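Local coordinates for sensor protein (Bacteroides thetaiotaomicron, PDB 2X7X), which binds fructose through this periplasmic domain of a hybrid two-component system and probably passes the signal on as a sensor histidine kinase, at residues 127-140 against 157-170. Residues are numbered along the deposited sequence; the frame is centred on the assembly and turned at random.
Sequences GKGNIVELTGLSGS and FPDIKLIDKADAAW. With K (potassium ion), chain G; FRU (beta-D-fructofuranose), chain E.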
# COMPACT_ATOMS: atom_id res chain seq x y z
N GLY A 127 -24.15 5.47 -17.44
CA GLY A 127 -24.93 6.69 -17.69
C GLY A 127 -26.42 6.66 -17.37
O GLY A 127 -27.11 7.67 -17.50
N LYS A 128 -26.90 5.49 -16.94
CA LYS A 128 -28.33 5.27 -16.74
C LYS A 128 -28.58 4.49 -15.45
O LYS A 128 -28.02 3.41 -15.25
CB LYS A 128 -28.92 4.52 -17.96
CG LYS A 128 -30.45 4.21 -17.89
CD LYS A 128 -31.04 3.80 -19.28
CE LYS A 128 -32.55 3.42 -19.16
NZ LYS A 128 -33.47 4.53 -18.73
N GLY A 129 -29.41 5.03 -14.56
CA GLY A 129 -29.77 4.32 -13.34
C GLY A 129 -30.22 5.16 -12.15
O GLY A 129 -30.06 6.39 -12.13
N ASN A 130 -30.78 4.47 -11.16
CA ASN A 130 -31.31 5.10 -9.96
C ASN A 130 -30.38 4.93 -8.77
O ASN A 130 -29.94 3.82 -8.47
CB ASN A 130 -32.67 4.51 -9.62
CG ASN A 130 -33.70 4.72 -10.70
OD1 ASN A 130 -33.71 5.75 -11.39
ND2 ASN A 130 -34.58 3.75 -10.85
N ILE A 131 -30.09 6.04 -8.09
CA ILE A 131 -29.19 6.06 -6.94
C ILE A 131 -29.96 6.45 -5.68
O ILE A 131 -30.82 7.35 -5.74
CB ILE A 131 -28.04 7.10 -7.12
CG1 ILE A 131 -27.38 6.98 -8.49
CG2 ILE A 131 -26.99 6.97 -6.00
CD1 ILE A 131 -26.29 8.04 -8.74
N VAL A 132 -29.65 5.80 -4.57
CA VAL A 132 -30.08 6.30 -3.27
C VAL A 132 -28.85 6.77 -2.48
O VAL A 132 -27.77 6.16 -2.61
CB VAL A 132 -30.96 5.28 -2.48
CG1 VAL A 132 -32.25 5.02 -3.22
CG2 VAL A 132 -30.23 3.95 -2.24
N GLU A 133 -29.00 7.84 -1.69
CA GLU A 133 -27.92 8.44 -0.90
C GLU A 133 -28.20 8.35 0.58
O GLU A 133 -29.28 8.68 1.03
CB GLU A 133 -27.71 9.91 -1.27
CG GLU A 133 -26.47 10.56 -0.64
CD GLU A 133 -26.26 12.03 -1.04
OE1 GLU A 133 -27.23 12.71 -1.42
OE2 GLU A 133 -25.12 12.52 -0.96
N LEU A 134 -27.21 7.90 1.34
CA LEU A 134 -27.28 7.85 2.79
C LEU A 134 -26.16 8.73 3.36
O LEU A 134 -24.98 8.40 3.29
CB LEU A 134 -27.19 6.40 3.27
CG LEU A 134 -28.35 5.47 2.83
CD1 LEU A 134 -27.97 3.99 2.84
CD2 LEU A 134 -29.59 5.66 3.68
N THR A 135 -26.54 9.87 3.91
CA THR A 135 -25.57 10.91 4.27
C THR A 135 -25.07 10.80 5.71
O THR A 135 -25.70 10.17 6.56
CB THR A 135 -26.19 12.33 4.06
OG1 THR A 135 -27.00 12.70 5.19
CG2 THR A 135 -27.05 12.36 2.83
N GLY A 136 -23.95 11.46 5.98
CA GLY A 136 -23.54 11.73 7.37
C GLY A 136 -24.45 12.77 7.98
O GLY A 136 -25.35 13.29 7.32
N LEU A 137 -24.22 13.07 9.25
CA LEU A 137 -24.99 14.07 9.99
C LEU A 137 -25.12 15.34 9.16
O LEU A 137 -24.11 15.95 8.80
CB LEU A 137 -24.29 14.37 11.32
CG LEU A 137 -25.04 15.13 12.43
CD1 LEU A 137 -26.36 14.48 12.82
CD2 LEU A 137 -24.12 15.23 13.66
N SER A 138 -26.35 15.73 8.86
CA SER A 138 -26.63 16.85 7.92
C SER A 138 -25.82 18.13 8.14
O SER A 138 -25.26 18.68 7.18
CB SER A 138 -28.12 17.18 7.87
OG SER A 138 -28.78 16.18 7.10
N GLY A 139 -25.73 18.58 9.39
CA GLY A 139 -25.05 19.82 9.72
C GLY A 139 -23.53 19.77 9.75
O GLY A 139 -22.90 20.78 10.05
N SER A 140 -22.94 18.60 9.47
CA SER A 140 -21.48 18.50 9.43
C SER A 140 -20.99 18.86 8.03
O SER A 140 -21.69 18.59 7.05
CB SER A 140 -21.00 17.09 9.82
OG SER A 140 -21.49 16.10 8.93
N PHE A 157 -25.30 13.99 -16.24
CA PHE A 157 -25.86 12.75 -16.79
C PHE A 157 -27.34 12.74 -16.57
O PHE A 157 -27.81 12.45 -15.45
CB PHE A 157 -25.24 11.51 -16.13
CG PHE A 157 -23.75 11.39 -16.30
CD1 PHE A 157 -22.88 12.06 -15.43
CD2 PHE A 157 -23.22 10.61 -17.32
CE1 PHE A 157 -21.49 11.96 -15.58
CE2 PHE A 157 -21.83 10.49 -17.48
CZ PHE A 157 -20.96 11.17 -16.61
N PRO A 158 -28.11 13.07 -17.61
CA PRO A 158 -29.56 13.22 -17.41
C PRO A 158 -30.31 11.93 -17.06
O PRO A 158 -31.49 12.00 -16.68
CB PRO A 158 -30.05 13.82 -18.75
CG PRO A 158 -28.97 13.53 -19.74
CD PRO A 158 -27.68 13.44 -18.97
N ASP A 159 -29.65 10.77 -17.15
CA ASP A 159 -30.31 9.51 -16.82
C ASP A 159 -29.76 8.80 -15.59
O ASP A 159 -30.15 7.66 -15.29
CB ASP A 159 -30.34 8.58 -18.02
CG ASP A 159 -31.23 9.11 -19.12
OD1 ASP A 159 -32.43 9.38 -18.84
OD2 ASP A 159 -30.71 9.29 -20.26
N ILE A 160 -28.84 9.47 -14.91
CA ILE A 160 -28.48 9.10 -13.55
C ILE A 160 -29.38 9.94 -12.66
O ILE A 160 -29.35 11.17 -12.75
CB ILE A 160 -27.00 9.41 -13.24
CG1 ILE A 160 -26.05 8.54 -14.07
CG2 ILE A 160 -26.71 9.29 -11.75
CD1 ILE A 160 -26.21 7.06 -13.87
N LYS A 161 -30.18 9.30 -11.81
CA LYS A 161 -31.13 10.02 -10.98
C LYS A 161 -31.03 9.68 -9.50
O LYS A 161 -31.06 8.52 -9.11
CB LYS A 161 -32.55 9.75 -11.45
CG LYS A 161 -32.77 10.07 -12.92
CD LYS A 161 -34.14 9.62 -13.39
CE LYS A 161 -34.29 9.81 -14.90
NZ LYS A 161 -35.03 8.64 -15.54
N LEU A 162 -30.91 10.71 -8.67
CA LEU A 162 -31.05 10.55 -7.25
C LEU A 162 -32.54 10.46 -6.91
O LEU A 162 -33.27 11.45 -7.01
CB LEU A 162 -30.37 11.71 -6.51
CG LEU A 162 -30.40 11.59 -4.99
CD1 LEU A 162 -29.68 10.32 -4.51
CD2 LEU A 162 -29.80 12.82 -4.33
N ILE A 163 -32.99 9.26 -6.52
CA ILE A 163 -34.41 9.02 -6.23
C ILE A 163 -34.76 8.99 -4.73
O ILE A 163 -35.95 8.94 -4.38
CB ILE A 163 -34.94 7.71 -6.90
CG1 ILE A 163 -34.27 6.46 -6.29
CG2 ILE A 163 -34.75 7.76 -8.40
CD1 ILE A 163 -35.04 5.16 -6.52
N ASP A 164 -33.75 9.00 -3.87
CA ASP A 164 -33.99 9.03 -2.41
C ASP A 164 -32.72 9.37 -1.62
O ASP A 164 -31.61 9.02 -2.02
CB ASP A 164 -34.59 7.71 -1.90
CG ASP A 164 -35.55 7.91 -0.72
OD1 ASP A 164 -35.32 8.82 0.11
OD2 ASP A 164 -36.55 7.15 -0.64
N LYS A 165 -32.92 10.03 -0.48
CA LYS A 165 -31.83 10.51 0.37
C LYS A 165 -32.26 10.52 1.84
O LYS A 165 -33.39 10.87 2.17
CB LYS A 165 -31.43 11.92 -0.06
CG LYS A 165 -30.30 12.55 0.74
CD LYS A 165 -29.84 13.87 0.11
CE LYS A 165 -30.91 14.95 0.17
NZ LYS A 165 -30.93 15.59 1.50
N ALA A 166 -31.36 10.12 2.72
CA ALA A 166 -31.66 10.13 4.14
C ALA A 166 -30.38 10.38 4.89
O ALA A 166 -29.29 10.08 4.38
CB ALA A 166 -32.28 8.81 4.56
N ASP A 167 -30.53 10.96 6.08
CA ASP A 167 -29.43 11.28 6.98
C ASP A 167 -29.22 10.08 7.91
O ASP A 167 -30.10 9.72 8.69
CB ASP A 167 -29.83 12.52 7.79
CG ASP A 167 -28.74 13.00 8.73
OD1 ASP A 167 -27.86 12.19 9.12
OD2 ASP A 167 -28.77 14.19 9.08
N ALA A 168 -28.05 9.46 7.83
CA ALA A 168 -27.75 8.24 8.58
C ALA A 168 -26.76 8.49 9.72
O ALA A 168 -26.25 7.56 10.36
CB ALA A 168 -27.22 7.17 7.66
N ALA A 169 -26.48 9.77 9.95
CA ALA A 169 -25.65 10.20 11.08
C ALA A 169 -24.31 9.44 11.18
O ALA A 169 -23.84 9.14 12.27
CB ALA A 169 -26.45 10.10 12.39
N TRP A 170 -23.71 9.14 10.03
CA TRP A 170 -22.40 8.48 9.97
C TRP A 170 -22.39 7.02 10.42
O TRP A 170 -21.33 6.41 10.50
CB TRP A 170 -21.33 9.26 10.75
CG TRP A 170 -21.12 10.66 10.24
CD1 TRP A 170 -21.38 11.82 10.91
CD2 TRP A 170 -20.61 11.04 8.95
NE1 TRP A 170 -21.06 12.90 10.13
CE2 TRP A 170 -20.59 12.46 8.92
CE3 TRP A 170 -20.17 10.33 7.82
CZ2 TRP A 170 -20.15 13.19 7.79
CZ3 TRP A 170 -19.73 11.06 6.70
CH2 TRP A 170 -19.72 12.47 6.70
K K G . -28.96 13.77 -13.31
C1 FRU E . -15.11 9.38 11.46
C2 FRU E . -16.10 9.72 10.36
C3 FRU E . -15.71 9.10 9.02
C4 FRU E . -16.08 10.20 8.04
C5 FRU E . -15.66 11.44 8.82
C6 FRU E . -16.35 12.73 8.40
O1 FRU E . -15.69 9.67 12.73
O2 FRU E . -17.41 9.32 10.79
O3 FRU E . -16.37 7.85 8.78
O4 FRU E . -15.41 10.07 6.78
O5 FRU E . -16.07 11.13 10.16
O6 FRU E . -15.78 13.84 9.13
O HOH W 1 -27.45 10.12 -18.48
O HOH W 2 -29.50 14.87 -10.92
O HOH W 3 -28.66 15.84 -15.42
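With CG opposite the backbone N (chi1 -177°), D167 swings its carboxylate to S138, while W170, its CG set beside its own N (chi1 -60°), lays its indole against G136. D167 OD2 accepts both S138 N (2.9 Å) and S138 OG (2.8 Å), which come from the same face of the carboxylate, out of its plane. OD1 is met nearly along its C-O axis by A169 N, closing an Asx turn, so one side chain ties the two loops beyond the strands together. G136 CA lies over the six-membered ring of W170, 3.4 Å from its centroid, a CH-pi contact; fructose takes the other face, its C6 3.8 Å from W170 CH2. With an alanine in place of W170, the sugar would probably lose this aromatic wall and G136 its ring cover.

Strands 128-135 and 159-167 run parallel, 6° apart, bonded from G129 N to D159 O through T135 O to A168 N. A beta bulge at I163 shifts the register: I131 O accepts from I163 N, but E133 N turns to D164 O, one residue further on than in a regular parallel pair. I163 rests its CG1 3.9 Å from V132 CG1. I131 CD1 meets I160 CG2 on the face opposite V132. At the far end, F157 O (2.8 Å) and I160 O (2.7 Å) hold a potassium ion, together with two waters and I154 O.

Helix 141-155 connects the two strands in a beta-alpha-beta unit of the periplasmic binding protein fold. I131 and L162 pack on that helix, and E133 OE1 bonds to H147 there; from the other face, L134, A166 and A168 touch E178 of helix 172-185. Strand 159-167 forms the sheet edge within the chain, while 128-135 also pairs with strand 191-194.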